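Local coordinates for protein aminodeoxyfutalosine deaminase (Deinococcus radiodurans, PDB 2IMR) that catalyses the zinc-dependent deamination of aminodeoxyfutalosine to futalosine, a step of menaquinone biosynthesis, and deaminates adenosine and several related nucleosides less efficiently, at residues Asn178-Asp182 with Ala265-His269; His213-Thr217 with Glu247-Phe251. The contacts are given in a common frame with arbitrary orientation. Numbering follows the deposited sequence.

Interaction 1 of 2, residues Asn178-Asp182 with Ala265-His269; sequences NPFPD and ALYPH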
loop_
_atom_site.group_PDB
_atom_site.type_symbol
_atom_site.label_atom_id
_atom_site.label_comp_id
_atom_site.label_asym_id
_atom_site.label_seq_id
_atom_site.Cartn_x
_atom_site.Cartn_y
_atom_site.Cartn_z
ATOM N N ASN A 178 2.480 7.604 18.848
ATOM C CA ASN A 178 2.680 8.370 20.077
ATOM C C ASN A 178 3.636 9.512 19.769
ATOM O O ASN A 178 4.828 9.295 19.579
ATOM C CB ASN A 178 3.259 7.513 21.200
ATOM C CG ASN A 178 3.244 8.242 22.530
ATOM O OD1 ASN A 178 3.831 9.314 22.663
ATOM N ND2 ASN A 178 2.561 7.671 23.515
ATOM N N PRO A 179 3.118 10.746 19.730
ATOM C CA PRO A 179 3.893 11.956 19.429
ATOM C C PRO A 179 4.677 12.620 20.561
ATOM O O PRO A 179 5.314 13.650 20.339
ATOM C CB PRO A 179 2.835 12.883 18.853
ATOM C CG PRO A 179 1.637 12.560 19.721
ATOM C CD PRO A 179 1.673 11.045 19.782
ATOM N N PHE A 180 4.642 12.035 21.757
ATOM C CA PHE A 180 5.338 12.596 22.919
ATOM C C PHE A 180 6.761 12.062 23.092
ATOM O O PHE A 180 6.960 10.907 23.457
ATOM C CB PHE A 180 4.530 12.307 24.186
ATOM C CG PHE A 180 3.153 12.903 24.171
ATOM C CD1 PHE A 180 2.957 14.238 24.497
ATOM C CD2 PHE A 180 2.054 12.131 23.811
ATOM C CE1 PHE A 180 1.681 14.801 24.465
ATOM C CE2 PHE A 180 0.775 12.683 23.775
ATOM C CZ PHE A 180 0.590 14.020 24.103
ATOM N N PRO A 181 7.774 12.910 22.841
ATOM C CA PRO A 181 9.179 12.512 22.971
ATOM C C PRO A 181 9.522 11.790 24.274
ATOM O O PRO A 181 10.276 10.815 24.268
ATOM C CB PRO A 181 9.927 13.840 22.839
ATOM C CG PRO A 181 9.064 14.606 21.900
ATOM C CD PRO A 181 7.667 14.320 22.423
ATOM N N ASP A 182 8.967 12.265 25.385
ATOM C CA ASP A 182 9.253 11.666 26.689
ATOM C C ASP A 182 8.732 10.243 26.844
ATOM O O ASP A 182 9.219 9.489 27.686
ATOM C CB ASP A 182 8.688 12.541 27.816
ATOM C CG ASP A 182 9.285 13.932 27.825
ATOM O OD1 ASP A 182 10.490 14.062 27.526
ATOM O OD2 ASP A 182 8.557 14.896 28.144
ATOM N N ALA A 265 -5.146 17.415 23.634
ATOM C CA ALA A 265 -4.649 16.418 24.574
ATOM C C ALA A 265 -3.879 15.269 23.920
ATOM O O ALA A 265 -3.124 14.570 24.589
ATOM C CB ALA A 265 -5.811 15.864 25.400
ATOM N N LEU A 266 -4.052 15.083 22.616
ATOM C CA LEU A 266 -3.382 13.990 21.911
ATOM C C LEU A 266 -1.967 14.292 21.423
ATOM O O LEU A 266 -1.275 13.393 20.944
ATOM C CB LEU A 266 -4.219 13.553 20.706
ATOM C CG LEU A 266 -5.689 13.181 20.911
ATOM C CD1 LEU A 266 -6.244 12.615 19.606
ATOM C CD2 LEU A 266 -5.823 12.159 22.023
ATOM N N TYR A 267 -1.534 15.543 21.550
ATOM C CA TYR A 267 -0.209 15.938 21.070
ATOM C C TYR A 267 0.520 16.926 21.976
ATOM O O TYR A 267 -0.089 17.572 22.824
ATOM C CB TYR A 267 -0.314 16.672 19.725
ATOM C CG TYR A 267 -0.853 15.920 18.536
ATOM C CD1 TYR A 267 -2.227 15.810 18.307
ATOM C CD2 TYR A 267 0.018 15.391 17.588
ATOM C CE1 TYR A 267 -2.715 15.192 17.147
ATOM C CE2 TYR A 267 -0.453 14.776 16.435
ATOM C CZ TYR A 267 -1.816 14.679 16.218
ATOM O OH TYR A 267 -2.258 14.065 15.072
ATOM N N PRO A 268 1.845 17.048 21.794
ATOM C CA PRO A 268 2.633 17.997 22.584
ATOM C C PRO A 268 2.077 19.354 22.134
ATOM O O PRO A 268 1.332 19.421 21.155
ATOM C CB PRO A 268 4.052 17.768 22.076
ATOM C CG PRO A 268 4.061 16.299 21.802
ATOM C CD PRO A 268 2.728 16.090 21.099
ATOM N N HIS A 269 2.441 20.434 22.815
ATOM C CA HIS A 269 1.912 21.747 22.468
ATOM C C HIS A 269 2.355 22.335 21.124
ATOM O O HIS A 269 1.667 23.192 20.571
ATOM C CB HIS A 269 2.219 22.731 23.600
ATOM C CG HIS A 269 1.554 22.379 24.897
ATOM N ND1 HIS A 269 0.205 22.562 25.116
ATOM C CD2 HIS A 269 2.051 21.847 26.038
ATOM C CE1 HIS A 269 -0.099 22.161 26.338
ATOM N NE2 HIS A 269 1.004 21.722 26.919
#
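Two loops of the amidohydrolase barrel meet here through a proline-rich, aromatic contact with no hydrogen bond between them. P268 packs over one face of the F180 ring. CD of P268 lies 4.1 Å from the F180 ring centroid and 26° off the normal, a CH-pi contact. CG of P268 also comes within 3.6 Å of CD1 of F180. The far end of the ring meets backbone: A265 O sits at its edge, 3.8 Å from F180 CZ, and L266 O is 3.6 Å from F180 CE2. P179 lies over the same ring face as P268. CG of P179 is 3.3 Å from L266 O and 3.9 Å from CD2 of Y267, and CB of P179 is 3.9 Å from CD of P268. The 178-182 loop follows strand 170-176, and the 265-269 loop leads into helix 271-275, so the contact ties two loops of the TIM-barrel fold together. N178 shapes the first loop with an Asx turn: F180 N donates to N178 OD1 at 3.0 Å. The Y267 side chain starts away from P179 and F180. Its OH hydrogen-bonds A111 O, and its ring stacks edge-to-face on W259. V274 of helix 271-275 touches both P179 and P268.

Interaction 2 of 2, residues His213-Thr217 with Glu247-Phe251; sequences HTPFT and ELEMF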
loop_
_atom_site.group_PDB
_atom_site.type_symbol
_atom_site.label_atom_id
_atom_site.label_comp_id
_atom_site.label_asym_id
_atom_site.label_seq_id
_atom_site.Cartn_x
_atom_site.Cartn_y
_atom_site.Cartn_z
ATOM N N HIS A 213 3.054 5.283 12.558
ATOM C CA HIS A 213 1.873 5.920 11.962
ATOM C C HIS A 213 2.126 7.010 10.918
ATOM O O HIS A 213 1.832 6.825 9.733
ATOM C CB HIS A 213 0.969 6.461 13.078
ATOM C CG HIS A 213 -0.389 6.888 12.611
ATOM N ND1 HIS A 213 -0.979 8.065 13.023
ATOM C CD2 HIS A 213 -1.292 6.275 11.808
ATOM C CE1 HIS A 213 -2.188 8.157 12.497
ATOM N NE2 HIS A 213 -2.403 7.083 11.757
ATOM N N THR A 214 2.639 8.152 11.362
ATOM C CA THR A 214 2.931 9.268 10.467
ATOM C C THR A 214 4.119 10.020 11.043
ATOM O O THR A 214 4.560 9.735 12.157
ATOM C CB THR A 214 1.765 10.274 10.377
ATOM O OG1 THR A 214 1.637 10.961 11.629
ATOM C CG2 THR A 214 0.439 9.561 10.041
ATOM N N PRO A 215 4.648 11.002 10.295
ATOM C CA PRO A 215 5.793 11.759 10.811
ATOM C C PRO A 215 5.403 12.719 11.935
ATOM O O PRO A 215 6.271 13.243 12.630
ATOM C CB PRO A 215 6.301 12.519 9.581
ATOM C CG PRO A 215 5.787 11.714 8.412
ATOM C CD PRO A 215 4.409 11.315 8.875
ATOM N N PHE A 216 4.104 12.957 12.113
ATOM C CA PHE A 216 3.662 13.885 13.149
ATOM C C PHE A 216 2.898 13.269 14.318
ATOM O O PHE A 216 2.549 13.976 15.262
ATOM C CB PHE A 216 2.847 15.025 12.524
ATOM C CG PHE A 216 1.631 14.568 11.778
ATOM C CD1 PHE A 216 0.401 14.467 12.422
ATOM C CD2 PHE A 216 1.714 14.234 10.430
ATOM C CE1 PHE A 216 -0.732 14.040 11.730
ATOM C CE2 PHE A 216 0.584 13.805 9.729
ATOM C CZ PHE A 216 -0.640 13.709 10.383
ATOM N N THR A 217 2.634 11.964 14.259
ATOM C CA THR A 217 1.946 11.296 15.364
ATOM C C THR A 217 2.923 10.352 16.070
ATOM O O THR A 217 2.537 9.559 16.933
ATOM C CB THR A 217 0.715 10.492 14.882
ATOM O OG1 THR A 217 1.112 9.561 13.871
ATOM C CG2 THR A 217 -0.341 11.426 14.322
ATOM N N GLU A 247 -0.631 18.638 5.862
ATOM C CA GLU A 247 0.507 18.048 6.560
ATOM C C GLU A 247 1.763 18.780 6.086
ATOM O O GLU A 247 2.625 19.163 6.885
ATOM C CB GLU A 247 0.633 16.551 6.246
ATOM C CG GLU A 247 1.824 15.885 6.946
ATOM C CD GLU A 247 2.020 14.435 6.538
ATOM O OE1 GLU A 247 1.008 13.754 6.280
ATOM O OE2 GLU A 247 3.184 13.974 6.493
ATOM N N LEU A 248 1.864 18.984 4.776
ATOM C CA LEU A 248 3.017 19.692 4.225
ATOM C C LEU A 248 3.029 21.122 4.768
ATOM O O LEU A 248 4.086 21.677 5.077
ATOM C CB LEU A 248 2.937 19.721 2.697
ATOM C CG LEU A 248 3.973 20.582 1.969
ATOM C CD1 LEU A 248 5.383 20.056 2.222
ATOM C CD2 LEU A 248 3.657 20.577 0.482
ATOM N N GLU A 249 1.844 21.708 4.894
ATOM C CA GLU A 249 1.725 23.072 5.397
ATOM C C GLU A 249 2.273 23.249 6.814
ATOM O O GLU A 249 3.036 24.183 7.072
ATOM C CB GLU A 249 0.267 23.533 5.368
ATOM C CG GLU A 249 0.103 25.019 5.687
ATOM C CD GLU A 249 -1.341 25.482 5.652
ATOM O OE1 GLU A 249 -2.171 24.828 4.983
ATOM O OE2 GLU A 249 -1.644 26.516 6.284
ATOM N N MET A 250 1.900 22.365 7.737
ATOM C CA MET A 250 2.390 22.528 9.098
ATOM C C MET A 250 3.885 22.299 9.229
ATOM O O MET A 250 4.521 22.883 10.106
ATOM C CB MET A 250 1.615 21.651 10.091
ATOM C CG MET A 250 1.660 20.167 9.859
ATOM S SD MET A 250 0.774 19.320 11.205
ATOM C CE MET A 250 1.407 17.671 10.994
ATOM N N PHE A 251 4.466 21.471 8.366
ATOM C CA PHE A 251 5.906 21.271 8.447
ATOM C C PHE A 251 6.613 22.540 7.987
ATOM O O PHE A 251 7.760 22.792 8.349
ATOM C CB PHE A 251 6.359 20.081 7.600
ATOM C CG PHE A 251 6.354 18.780 8.350
ATOM C CD1 PHE A 251 5.162 18.104 8.589
ATOM C CD2 PHE A 251 7.533 18.263 8.873
ATOM C CE1 PHE A 251 5.147 16.934 9.339
ATOM C CE2 PHE A 251 7.526 17.095 9.624
ATOM C CZ PHE A 251 6.330 16.429 9.857
#
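The methyl group of M250 presses unusually close on the F216 ring. CE of M250 lies 3.2 Å from CG of F216 and 3.6 Å from the ring centroid, 29° off the normal. This is a CH-pi contact over the ring face. The sulfur, SD of M250, is 5.2 Å from the same centroid in an oblique Met-aromatic approach. E247 reaches another part of the ring. OE1 of E247 is 3.5 Å from CE2 of F216 and lies near the ring plane, where the positive edge of an aromatic ring suits a carboxylate oxygen. The carboxylate is held by the backbone just before the helix: OE2 of E247 accepts a hydrogen bond from A242 N, and OE1 a weak one from E243 N. F251 completes the patch, with its CZ 3.9 Å from CB of P215. E247, M250 and F251 fall at positions i, i+3 and i+4, so one side of helix 245-253 faces the loop. L271 of helix 271-275 also packs on F216 and M250. Within the loop, F216 N donates to T214 OG1 at 3.2 Å, an ST turn. T217 OG1 lies 2.7 Å from both T214 OG1 and H213 ND1, hydrogen-bonded to each. H213 is a predicted substrate-binding residue, and its O accepts from ND1 of the zinc ligand H240. The arrangement is a buried packing of loop on helix beside the active site of a metal-dependent TIM-barrel amidohydrolase, next to E243, the likely proton donor.

Interaction 2 is fully buried and lies near the zinc site. Interaction 1 is partly buried and sits farther from the centre of the chain. Their centres are about 13 Å apart, and they touch. CE2 of Y267 is 3.3 Å from F216 O, and CD of P179 is 3.3 Å from T217 O. The 213-217 loop packs against both segments of interaction 1 as well as helix 245-253. Helix 271-275 borders both contacts. Neither pair of segments is joined by a hydrogen bond. Interaction 1 joins loop to loop through prolines, the F180 ring and backbone carbonyls; interaction 2 joins loop to helix and adds a carboxylate. The CH-pi donor is proline in one, methionine methyl in the other.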